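PDB 4UUO: cytosolic malate dehydrogenase from Trichomonas vaginalis, which probably catalyses the reversible, NAD-dependent oxidation of L-malate to oxaloacetate. Local coordinates for residues L99-T108 and P130-S141; N115-V126 and A142-M153. All coordinates share one frame; numbering follows the deposited sequence.

Interaction 1: residues L99-T108 and P130-S141; sequences LLAKNGGIFT and PANTNCLIAQAS
Asn134 lies flat against the ring of Phe107, and its side chain can be followed outward atom by atom. CB sits almost straight above the middle of the ring, 3.7 Å from the Phe107 centroid, a CH-pi contact over the face. With chi1 at -77°, CG turns away from the carbonyl carbon and runs on across the same face, 3.5 Å from Phe107 CE2, so that amide and ring are stacked with their planes only 12° apart. At the tip the two branches part. OD1 meets the aliphatic CB of Asn103 at 3.2 Å, while ND2 passes over the rim of the ring near CE2 and gives a hydrogen bond to Gly128 O, just ahead of the segment. The ring face and the bond to Gly128 O together restrict the turn of the Asn134 amide. The stack lies where helix 131-139, the crossover helix of a beta-alpha-beta unit in the Rossmann-type NAD-binding domain, packs against helix 96-117 at a crossing angle of -43°, the short axes approaching to 8.1 Å. Asn103 belongs to the predicted NAD(+) site; its ND2 turns back to Leu99 O, an acceptor that also takes the backbone N-H of Asn103 from the opposite face of its plane, and its OD1 is bound by Phe88 N. Near the start of helix 131-139, Leu100 CD2 rests on Pro130 CG at 3.6 Å and on the methyl CG2 of Thr133. Further along, Ile137 CG2 sits 3.5 Å from Gly104 O. At the far end Thr108 OG1 donates a hydrogen bond to Ser141 OG across 2.9 Å, and Ser141 OG in turn donates one to Ile137 O within its own segment.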
loop_
_atom_site.group_PDB
_atom_site.type_symbol
_atom_site.label_atom_id
_atom_site.label_comp_id
_atom_site.label_asym_id
_atom_site.label_seq_id
_atom_site.Cartn_x
_atom_site.Cartn_y
_atom_site.Cartn_z
ATOM N N LEU A 99 -26.781 12.589 6.633
ATOM C CA LEU A 99 -25.340 12.477 6.440
ATOM C C LEU A 99 -24.598 13.628 7.108
ATOM O O LEU A 99 -23.593 13.423 7.791
ATOM C CB LEU A 99 -24.999 12.436 4.947
ATOM C CG LEU A 99 -23.542 12.074 4.639
ATOM C CD1 LEU A 99 -23.250 10.643 5.084
ATOM C CD2 LEU A 99 -23.212 12.269 3.165
ATOM N N LEU A 100 -25.102 14.840 6.905
ATOM C CA LEU A 100 -24.459 16.037 7.433
ATOM C C LEU A 100 -24.595 16.120 8.949
ATOM O O LEU A 100 -23.732 16.672 9.625
ATOM C CB LEU A 100 -25.044 17.288 6.778
ATOM C CG LEU A 100 -24.632 17.471 5.316
ATOM C CD1 LEU A 100 -25.389 18.617 4.675
ATOM C CD2 LEU A 100 -23.137 17.701 5.228
ATOM N N ALA A 101 -25.677 15.562 9.478
ATOM C CA ALA A 101 -25.882 15.544 10.920
ATOM C C ALA A 101 -24.826 14.681 11.597
ATOM O O ALA A 101 -24.162 15.127 12.534
ATOM C CB ALA A 101 -27.278 15.039 11.257
ATOM N N LYS A 102 -24.673 13.451 11.108
ATOM C CA LYS A 102 -23.745 12.490 11.697
ATOM C C LYS A 102 -22.293 12.932 11.542
ATOM O O LYS A 102 -21.510 12.867 12.492
ATOM C CB LYS A 102 -23.948 11.105 11.072
ATOM C CG LYS A 102 -25.209 10.388 11.552
ATOM C CD LYS A 102 -25.207 10.231 13.073
ATOM C CE LYS A 102 -26.548 9.740 13.609
ATOM N NZ LYS A 102 -26.823 8.325 13.239
ATOM N N ASN A 103 -21.939 13.394 10.349
ATOM C CA ASN A 103 -20.574 13.835 10.088
ATOM C C ASN A 103 -20.271 15.156 10.771
ATOM O O ASN A 103 -19.125 15.422 11.144
ATOM C CB ASN A 103 -20.331 13.948 8.588
ATOM C CG ASN A 103 -20.174 12.596 7.932
ATOM O OD1 ASN A 103 -19.122 11.976 8.036
ATOM N ND2 ASN A 103 -21.228 12.123 7.267
ATOM N N GLY A 104 -21.304 15.976 10.933
ATOM C CA GLY A 104 -21.179 17.227 11.655
ATOM C C GLY A 104 -20.676 17.011 13.071
ATOM O O GLY A 104 -19.764 17.702 13.524
ATOM N N GLY A 105 -21.262 16.043 13.773
ATOM C CA GLY A 105 -20.836 15.734 15.125
ATOM C C GLY A 105 -19.407 15.231 15.170
ATOM O O GLY A 105 -18.626 15.632 16.034
ATOM N N ILE A 106 -19.062 14.352 14.235
ATOM C CA ILE A 106 -17.700 13.842 14.132
ATOM C C ILE A 106 -16.683 14.962 13.914
ATOM O O ILE A 106 -15.679 15.043 14.622
ATOM C CB ILE A 106 -17.570 12.830 12.985
ATOM C CG1 ILE A 106 -18.422 11.596 13.270
ATOM C CG2 ILE A 106 -16.115 12.442 12.765
ATOM C CD1 ILE A 106 -18.459 10.606 12.129
ATOM N N PHE A 107 -16.949 15.834 12.947
ATOM C CA PHE A 107 -15.957 16.830 12.562
ATOM C C PHE A 107 -15.968 18.113 13.405
ATOM O O PHE A 107 -15.012 18.889 13.362
ATOM C CB PHE A 107 -16.120 17.168 11.078
ATOM C CG PHE A 107 -15.485 16.161 10.168
ATOM C CD1 PHE A 107 -14.151 16.281 9.808
ATOM C CD2 PHE A 107 -16.206 15.075 9.703
ATOM C CE1 PHE A 107 -13.552 15.342 8.984
ATOM C CE2 PHE A 107 -15.615 14.131 8.875
ATOM C CZ PHE A 107 -14.286 14.266 8.517
ATOM N N THR A 108 -17.023 18.343 14.176
ATOM C CA THR A 108 -17.004 19.481 15.088
ATOM C C THR A 108 -16.104 19.113 16.257
ATOM O O THR A 108 -15.372 19.952 16.786
ATOM C CB THR A 108 -18.421 19.887 15.587
ATOM O OG1 THR A 108 -18.320 21.050 16.414
ATOM C CG2 THR A 108 -19.084 18.775 16.384
ATOM N N PRO A 130 -18.951 14.187 3.409
ATOM C CA PRO A 130 -18.599 15.115 2.323
ATOM C C PRO A 130 -17.419 16.014 2.690
ATOM O O PRO A 130 -17.565 16.915 3.519
ATOM C CB PRO A 130 -19.877 15.932 2.137
ATOM C CG PRO A 130 -20.525 15.927 3.487
ATOM C CD PRO A 130 -20.161 14.614 4.137
ATOM N N ALA A 131 -16.270 15.753 2.069
ATOM C CA ALA A 131 -14.996 16.405 2.383
ATOM C C ALA A 131 -15.070 17.926 2.547
ATOM O O ALA A 131 -14.715 18.465 3.599
ATOM C CB ALA A 131 -13.974 16.060 1.305
ATOM N N ASN A 132 -15.516 18.616 1.501
ATOM C CA ASN A 132 -15.573 20.073 1.525
ATOM C C ASN A 132 -16.393 20.587 2.695
ATOM O O ASN A 132 -15.927 21.430 3.458
ATOM C CB ASN A 132 -16.147 20.615 0.214
ATOM C CG ASN A 132 -15.347 20.187 -0.990
ATOM O OD1 ASN A 132 -15.310 19.006 -1.332
ATOM N ND2 ASN A 132 -14.706 21.145 -1.650
ATOM N N THR A 133 -17.608 20.067 2.844
ATOM C CA THR A 133 -18.500 20.532 3.907
ATOM C C THR A 133 -18.010 20.071 5.279
ATOM O O THR A 133 -18.085 20.826 6.249
ATOM C CB THR A 133 -19.950 20.059 3.685
ATOM O OG1 THR A 133 -20.419 20.537 2.416
ATOM C CG2 THR A 133 -20.858 20.604 4.769
ATOM N N ASN A 134 -17.500 18.841 5.357
ATOM C CA ASN A 134 -16.878 18.351 6.586
ATOM C C ASN A 134 -15.726 19.253 7.030
ATOM O O ASN A 134 -15.626 19.629 8.201
ATOM C CB ASN A 134 -16.376 16.917 6.406
ATOM C CG ASN A 134 -17.497 15.893 6.450
ATOM O OD1 ASN A 134 -18.559 16.143 7.026
ATOM N ND2 ASN A 134 -17.258 14.724 5.858
ATOM N N CYS A 135 -14.861 19.595 6.082
ATOM C CA CYS A 135 -13.745 20.476 6.360
ATOM C C CYS A 135 -14.239 21.826 6.881
ATOM O O CYS A 135 -13.591 22.457 7.721
ATOM C CB CYS A 135 -12.896 20.662 5.106
ATOM S SG CYS A 135 -11.458 21.717 5.352
ATOM N N LEU A 136 -15.397 22.260 6.394
ATOM C CA LEU A 136 -15.970 23.532 6.835
ATOM C C LEU A 136 -16.502 23.439 8.270
ATOM O O LEU A 136 -16.499 24.424 9.011
ATOM C CB LEU A 136 -17.089 23.977 5.888
ATOM C CG LEU A 136 -17.533 25.437 6.045
ATOM C CD1 LEU A 136 -16.477 26.375 5.481
ATOM C CD2 LEU A 136 -18.896 25.701 5.402
ATOM N N ILE A 137 -16.966 22.253 8.650
ATOM C CA ILE A 137 -17.440 22.019 10.009
ATOM C C ILE A 137 -16.270 22.080 10.979
ATOM O O ILE A 137 -16.345 22.728 12.024
ATOM C CB ILE A 137 -18.138 20.641 10.159
ATOM C CG1 ILE A 137 -19.277 20.474 9.142
ATOM C CG2 ILE A 137 -18.615 20.441 11.589
ATOM C CD1 ILE A 137 -20.227 21.628 9.089
ATOM N N ALA A 138 -15.191 21.391 10.621
ATOM C CA ALA A 138 -13.998 21.345 11.451
ATOM C C ALA A 138 -13.410 22.739 11.601
ATOM O O ALA A 138 -13.100 23.180 12.713
ATOM C CB ALA A 138 -12.979 20.398 10.858
ATOM N N GLN A 139 -13.273 23.434 10.479
ATOM C CA GLN A 139 -12.732 24.787 10.489
ATOM C C GLN A 139 -13.524 25.720 11.408
ATOM O O GLN A 139 -12.944 26.540 12.125
ATOM C CB GLN A 139 -12.702 25.364 9.075
ATOM C CG GLN A 139 -12.465 26.864 9.062
ATOM C CD GLN A 139 -12.184 27.416 7.682
ATOM O OE1 GLN A 139 -11.234 28.176 7.493
ATOM N NE2 GLN A 139 -13.014 27.050 6.713
ATOM N N ALA A 140 -14.846 25.574 11.391
ATOM C CA ALA A 140 -15.743 26.443 12.151
ATOM C C ALA A 140 -15.757 26.100 13.634
ATOM O O ALA A 140 -16.358 26.813 14.438
ATOM C CB ALA A 140 -17.153 26.364 11.584
ATOM N N SER A 141 -15.100 25.002 13.989
ATOM C CA SER A 141 -15.024 24.573 15.377
ATOM C C SER A 141 -13.671 24.937 15.982
ATOM O O SER A 141 -13.471 24.821 17.190
ATOM C CB SER A 141 -15.266 23.066 15.482
ATOM O OG SER A 141 -16.493 22.698 14.873
#

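Interaction 2: residues N115-V126 and A142-M153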
loop_
_atom_site.group_PDB
_atom_site.type_symbol
_atom_site.label_atom_id
_atom_site.label_comp_id
_atom_site.label_asym_id
_atom_site.label_seq_id
_atom_site.Cartn_x
_atom_site.Cartn_y
_atom_site.Cartn_z
ATOM N N ASN A 115 -7.839 22.071 17.168
ATOM C CA ASN A 115 -7.670 23.407 17.737
ATOM C C ASN A 115 -6.969 23.414 19.091
ATOM O O ASN A 115 -6.029 24.178 19.310
ATOM C CB ASN A 115 -9.031 24.089 17.873
ATOM C CG ASN A 115 -8.914 25.550 18.240
ATOM O OD1 ASN A 115 -8.537 26.375 17.413
ATOM N ND2 ASN A 115 -9.251 25.879 19.480
ATOM N N ASP A 116 -7.432 22.556 19.992
ATOM C CA ASP A 116 -6.890 22.501 21.343
ATOM C C ASP A 116 -5.562 21.747 21.405
ATOM O O ASP A 116 -4.596 22.220 22.003
ATOM C CB ASP A 116 -7.899 21.848 22.295
ATOM C CG ASP A 116 -9.248 22.554 22.300
ATOM O OD1 ASP A 116 -9.280 23.796 22.190
ATOM O OD2 ASP A 116 -10.282 21.862 22.416
ATOM N N TYR A 117 -5.516 20.581 20.770
ATOM C CA TYR A 117 -4.413 19.653 20.980
ATOM C C TYR A 117 -3.327 19.705 19.904
ATOM O O TYR A 117 -2.143 19.600 20.217
ATOM C CB TYR A 117 -4.964 18.230 21.099
ATOM C CG TYR A 117 -5.998 18.094 22.194
ATOM C CD1 TYR A 117 -5.675 18.383 23.515
ATOM C CD2 TYR A 117 -7.301 17.703 21.909
ATOM C CE1 TYR A 117 -6.615 18.273 24.525
ATOM C CE2 TYR A 117 -8.250 17.590 22.916
ATOM C CZ TYR A 117 -7.899 17.877 24.222
ATOM O OH TYR A 117 -8.831 17.766 25.231
ATOM N N ALA A 118 -3.721 19.862 18.644
ATOM C CA ALA A 118 -2.747 19.859 17.555
ATOM C C ALA A 118 -1.912 21.131 17.560
ATOM O O ALA A 118 -2.252 22.111 18.229
ATOM C CB ALA A 118 -3.441 19.689 16.202
ATOM N N LYS A 119 -0.811 21.099 16.815
ATOM C CA LYS A 119 0.024 22.275 16.621
ATOM C C LYS A 119 -0.776 23.364 15.910
ATOM O O LYS A 119 -1.667 23.064 15.120
ATOM C CB LYS A 119 1.282 21.923 15.820
ATOM C CG LYS A 119 2.335 21.150 16.599
ATOM C CD LYS A 119 3.714 21.335 15.966
ATOM C CE LYS A 119 4.806 20.594 16.729
ATOM N NZ LYS A 119 4.645 19.111 16.661
ATOM N N PRO A 120 -0.463 24.635 16.191
ATOM C CA PRO A 120 -1.159 25.747 15.528
ATOM C C PRO A 120 -0.845 25.794 14.040
ATOM O O PRO A 120 -1.535 26.453 13.259
ATOM C CB PRO A 120 -0.604 26.987 16.240
ATOM C CG PRO A 120 -0.045 26.474 17.533
ATOM C CD PRO A 120 0.480 25.108 17.215
ATOM N N THR A 121 0.200 25.069 13.663
ATOM C CA THR A 121 0.761 25.123 12.327
ATOM C C THR A 121 0.418 23.848 11.547
ATOM O O THR A 121 0.992 23.573 10.490
ATOM C CB THR A 121 2.285 25.324 12.410
ATOM O OG1 THR A 121 2.826 25.535 11.103
ATOM C CG2 THR A 121 2.943 24.116 13.066
ATOM N N VAL A 122 -0.539 23.090 12.077
ATOM C CA VAL A 122 -0.946 21.804 11.515
ATOM C C VAL A 122 -1.578 21.953 10.127
ATOM O O VAL A 122 -2.156 22.994 9.802
ATOM C CB VAL A 122 -1.944 21.075 12.468
ATOM C CG1 VAL A 122 -3.276 21.821 12.541
ATOM C CG2 VAL A 122 -2.162 19.618 12.052
ATOM N N LYS A 123 -1.450 20.913 9.305
ATOM C CA LYS A 123 -2.116 20.876 8.008
ATOM C C LYS A 123 -3.145 19.748 7.958
ATOM O O LYS A 123 -2.813 18.570 8.099
ATOM C CB LYS A 123 -1.090 20.740 6.879
ATOM C CG LYS A 123 -0.516 22.089 6.461
ATOM C CD LYS A 123 0.606 21.992 5.440
ATOM C CE LYS A 123 1.086 23.395 5.076
ATOM N NZ LYS A 123 2.183 23.406 4.069
ATOM N N VAL A 124 -4.401 20.128 7.761
ATOM C CA VAL A 124 -5.510 19.189 7.820
ATOM C C VAL A 124 -6.062 18.879 6.435
ATOM O O VAL A 124 -6.560 19.775 5.746
ATOM C CB VAL A 124 -6.656 19.737 8.694
ATOM C CG1 VAL A 124 -7.659 18.643 8.982
ATOM C CG2 VAL A 124 -6.111 20.336 9.991
ATOM N N LEU A 125 -5.970 17.613 6.030
ATOM C CA LEU A 125 -6.581 17.170 4.781
ATOM C C LEU A 125 -7.795 16.288 5.054
ATOM O O LEU A 125 -7.663 15.169 5.542
ATOM C CB LEU A 125 -5.576 16.418 3.911
ATOM C CG LEU A 125 -6.166 15.882 2.603
ATOM C CD1 LEU A 125 -6.644 17.021 1.712
ATOM C CD2 LEU A 125 -5.165 15.007 1.869
ATOM N N VAL A 126 -8.977 16.805 4.734
ATOM C CA VAL A 126 -10.225 16.077 4.943
ATOM C C VAL A 126 -10.541 15.189 3.742
ATOM O O VAL A 126 -10.612 15.658 2.605
ATOM C CB VAL A 126 -11.403 17.042 5.201
ATOM C CG1 VAL A 126 -12.713 16.272 5.335
ATOM C CG2 VAL A 126 -11.139 17.874 6.443
ATOM N N ALA A 142 -12.751 25.383 15.134
ATOM C CA ALA A 142 -11.396 25.712 15.562
ATOM C C ALA A 142 -11.118 27.211 15.468
ATOM O O ALA A 142 -10.678 27.693 14.423
ATOM C CB ALA A 142 -10.389 24.938 14.730
ATOM N N PRO A 143 -11.363 27.953 16.564
ATOM C CA PRO A 143 -11.232 29.421 16.579
ATOM C C PRO A 143 -9.786 29.929 16.526
ATOM O O PRO A 143 -9.561 31.069 16.112
ATOM C CB PRO A 143 -11.886 29.827 17.916
ATOM C CG PRO A 143 -12.630 28.621 18.396
ATOM C CD PRO A 143 -11.885 27.440 17.841
ATOM N N LYS A 144 -8.832 29.105 16.950
ATOM C CA LYS A 144 -7.430 29.505 16.998
ATOM C C LYS A 144 -6.772 29.344 15.631
ATOM O O LYS A 144 -5.853 30.087 15.282
ATOM C CB LYS A 144 -6.683 28.683 18.057
ATOM C CG LYS A 144 -5.204 28.996 18.205
ATOM C CD LYS A 144 -4.535 28.056 19.205
ATOM C CE LYS A 144 -3.072 28.432 19.419
ATOM N NZ LYS A 144 -2.366 27.478 20.323
ATOM N N LEU A 145 -7.262 28.382 14.854
ATOM C CA LEU A 145 -6.671 28.048 13.562
ATOM C C LEU A 145 -7.112 28.990 12.444
ATOM O O LEU A 145 -8.289 29.325 12.336
ATOM C CB LEU A 145 -7.022 26.608 13.187
ATOM C CG LEU A 145 -6.430 25.519 14.082
ATOM C CD1 LEU A 145 -6.818 24.147 13.574
ATOM C CD2 LEU A 145 -4.922 25.650 14.149
ATOM N N GLN A 146 -6.163 29.413 11.613
ATOM C CA GLN A 146 -6.486 30.173 10.410
ATOM C C GLN A 146 -7.011 29.219 9.353
ATOM O O GLN A 146 -7.274 28.053 9.649
ATOM C CB GLN A 146 -5.272 30.936 9.876
ATOM C CG GLN A 146 -4.916 32.191 10.660
ATOM C CD GLN A 146 -4.077 31.885 11.878
ATOM O OE1 GLN A 146 -3.666 30.744 12.088
ATOM N NE2 GLN A 146 -3.813 32.905 12.689
ATOM N N ASN A 147 -7.155 29.693 8.119
ATOM C CA ASN A 147 -7.697 28.827 7.078
ATOM C C ASN A 147 -6.615 28.225 6.186
ATOM O O ASN A 147 -6.907 27.470 5.257
ATOM C CB ASN A 147 -8.748 29.573 6.240
ATOM C CG ASN A 147 -8.209 30.803 5.562
ATOM O OD1 ASN A 147 -7.010 31.069 5.580
ATOM N ND2 ASN A 147 -9.105 31.567 4.941
ATOM N N LYS A 148 -5.361 28.536 6.495
ATOM C CA LYS A 148 -4.227 27.913 5.822
ATOM C C LYS A 148 -4.011 26.500 6.348
ATOM O O LYS A 148 -3.266 25.710 5.758
ATOM C CB LYS A 148 -2.962 28.744 6.018
ATOM C CG LYS A 148 -2.560 28.904 7.474
ATOM C CD LYS A 148 -1.229 29.630 7.612
ATOM C CE LYS A 148 -0.830 29.773 9.073
ATOM N NZ LYS A 148 -0.855 28.464 9.789
ATOM N N ASN A 149 -4.668 26.196 7.467
ATOM C CA ASN A 149 -4.551 24.894 8.116
ATOM C C ASN A 149 -5.389 23.835 7.418
ATOM O O ASN A 149 -5.198 22.639 7.626
ATOM C CB ASN A 149 -4.965 24.989 9.588
ATOM C CG ASN A 149 -4.200 26.065 10.344
ATOM O OD1 ASN A 149 -4.676 27.191 10.507
ATOM N ND2 ASN A 149 -3.005 25.720 10.807
ATOM N N TRP A 150 -6.313 24.281 6.575
ATOM C CA TRP A 150 -7.370 23.402 6.087
ATOM C C TRP A 150 -7.309 23.121 4.592
ATOM O O TRP A 150 -6.905 23.971 3.793
ATOM C CB TRP A 150 -8.739 23.998 6.436
ATOM C CG TRP A 150 -8.903 24.302 7.902
ATOM C CD1 TRP A 150 -8.755 25.516 8.514
ATOM C CD2 TRP A 150 -9.237 23.367 8.937
ATOM N NE1 TRP A 150 -8.981 25.394 9.867
ATOM C CE2 TRP A 150 -9.279 24.087 10.153
ATOM C CE3 TRP A 150 -9.509 21.995 8.955
ATOM C CZ2 TRP A 150 -9.584 23.477 11.371
ATOM C CZ3 TRP A 150 -9.806 21.394 10.163
ATOM C CH2 TRP A 150 -9.843 22.136 11.355
ATOM N N CYS A 151 -7.715 21.905 4.235
ATOM C CA CYS A 151 -7.846 21.485 2.848
ATOM C C CYS A 151 -8.714 20.236 2.760
ATOM O O CYS A 151 -8.601 19.337 3.591
ATOM C CB CYS A 151 -6.476 21.217 2.223
ATOM S SG CYS A 151 -6.555 20.588 0.531
ATOM N N ALA A 152 -9.595 20.192 1.766
ATOM C CA ALA A 152 -10.316 18.962 1.444
ATOM C C ALA A 152 -9.689 18.364 0.189
ATOM O O ALA A 152 -9.141 19.097 -0.636
ATOM C CB ALA A 152 -11.809 19.230 1.248
ATOM N N MET A 153 -9.754 17.044 0.036
ATOM C CA MET A 153 -9.041 16.399 -1.069
ATOM C C MET A 153 -9.830 16.337 -2.378
ATOM O O MET A 153 -10.948 15.814 -2.422
ATOM C CB MET A 153 -8.618 14.982 -0.683
ATOM C CG MET A 153 -7.752 14.316 -1.740
ATOM S SD MET A 153 -7.428 12.583 -1.385
ATOM C CE MET A 153 -9.100 11.926 -1.392
HETATM O O HOH W 1 -3.636 28.615 14.708
#
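One amide nitrogen, Asn149 ND2, grips two carbonyls of the opposite segment. Its bond to Val122 O, 3.0 Å long, lies in both the carbonyl and the amide plane and uses a lone pair of the oxygen; that to Pro120 O is less regular, with the donor above the carbonyl plane. With chi1 at -54°, CG of Asn149 stands anti to the carbonyl carbon, which brings the amide across to the turn 119-122. The backbone then takes over: Val124 N donates to Asn149 O, Val126 N to Cys151 O at 2.8 Å and Met153 N to Val126 O, while the return bond from Cys151 N to Val124 O is weak. At the other end of the contact, beside the end of helix 96-117, Asn115 OD1 accepts the N-H of Lys144 at 2.8 Å, and the Asn115 side chain crosses that of Pro143 at about a right angle. The parallel pairing of strands 123-126 and 150-152 closes a beta-alpha-beta unit whose crossover runs through helix 131-139; strand 150-152 is the outermost member of the six-stranded 321456 sheet of the Rossmann fold. Packing fills in on both faces. On one, Val124 and Trp150 lie side by side and point the same way: CG2 of the valine stands over the indole, 4.2 Å from the centroid of the six-membered ring and offset toward its rim, and CB touches CE3. Cys135 and Ala138 of helix 131-139 also meet this indole. On the face of Leu125 and Cys151, which helix 240-256 covers, Leu125 CD1 reaches Cys151 SG at 3.8 Å and Met153 CB at 3.7 Å.

In the fold
Helix 131-139 follows strand 123-126 and leads on to strand 150-152: interaction 2 pairs the two strands of this beta-alpha-beta unit, whereas interaction 1 packs the unit's crossover helix against helix 96-117, whose last turn also enters interaction 2. Interaction 1 is a buried helix-helix interface that relies on side-chain packing, with a single hydroxyl-to-hydroxyl hydrogen bond across it. Interaction 2 is more mixed: its strand pairing is buried and held mainly by backbone hydrogen bonds, whereas the loops leading to it include exposed prolines and lysines. The two meet where Ala138 CB and Gln139 CA touch the indole of Trp150, and where Val126 CG1 nears Ala131 O, layering helix upon sheet.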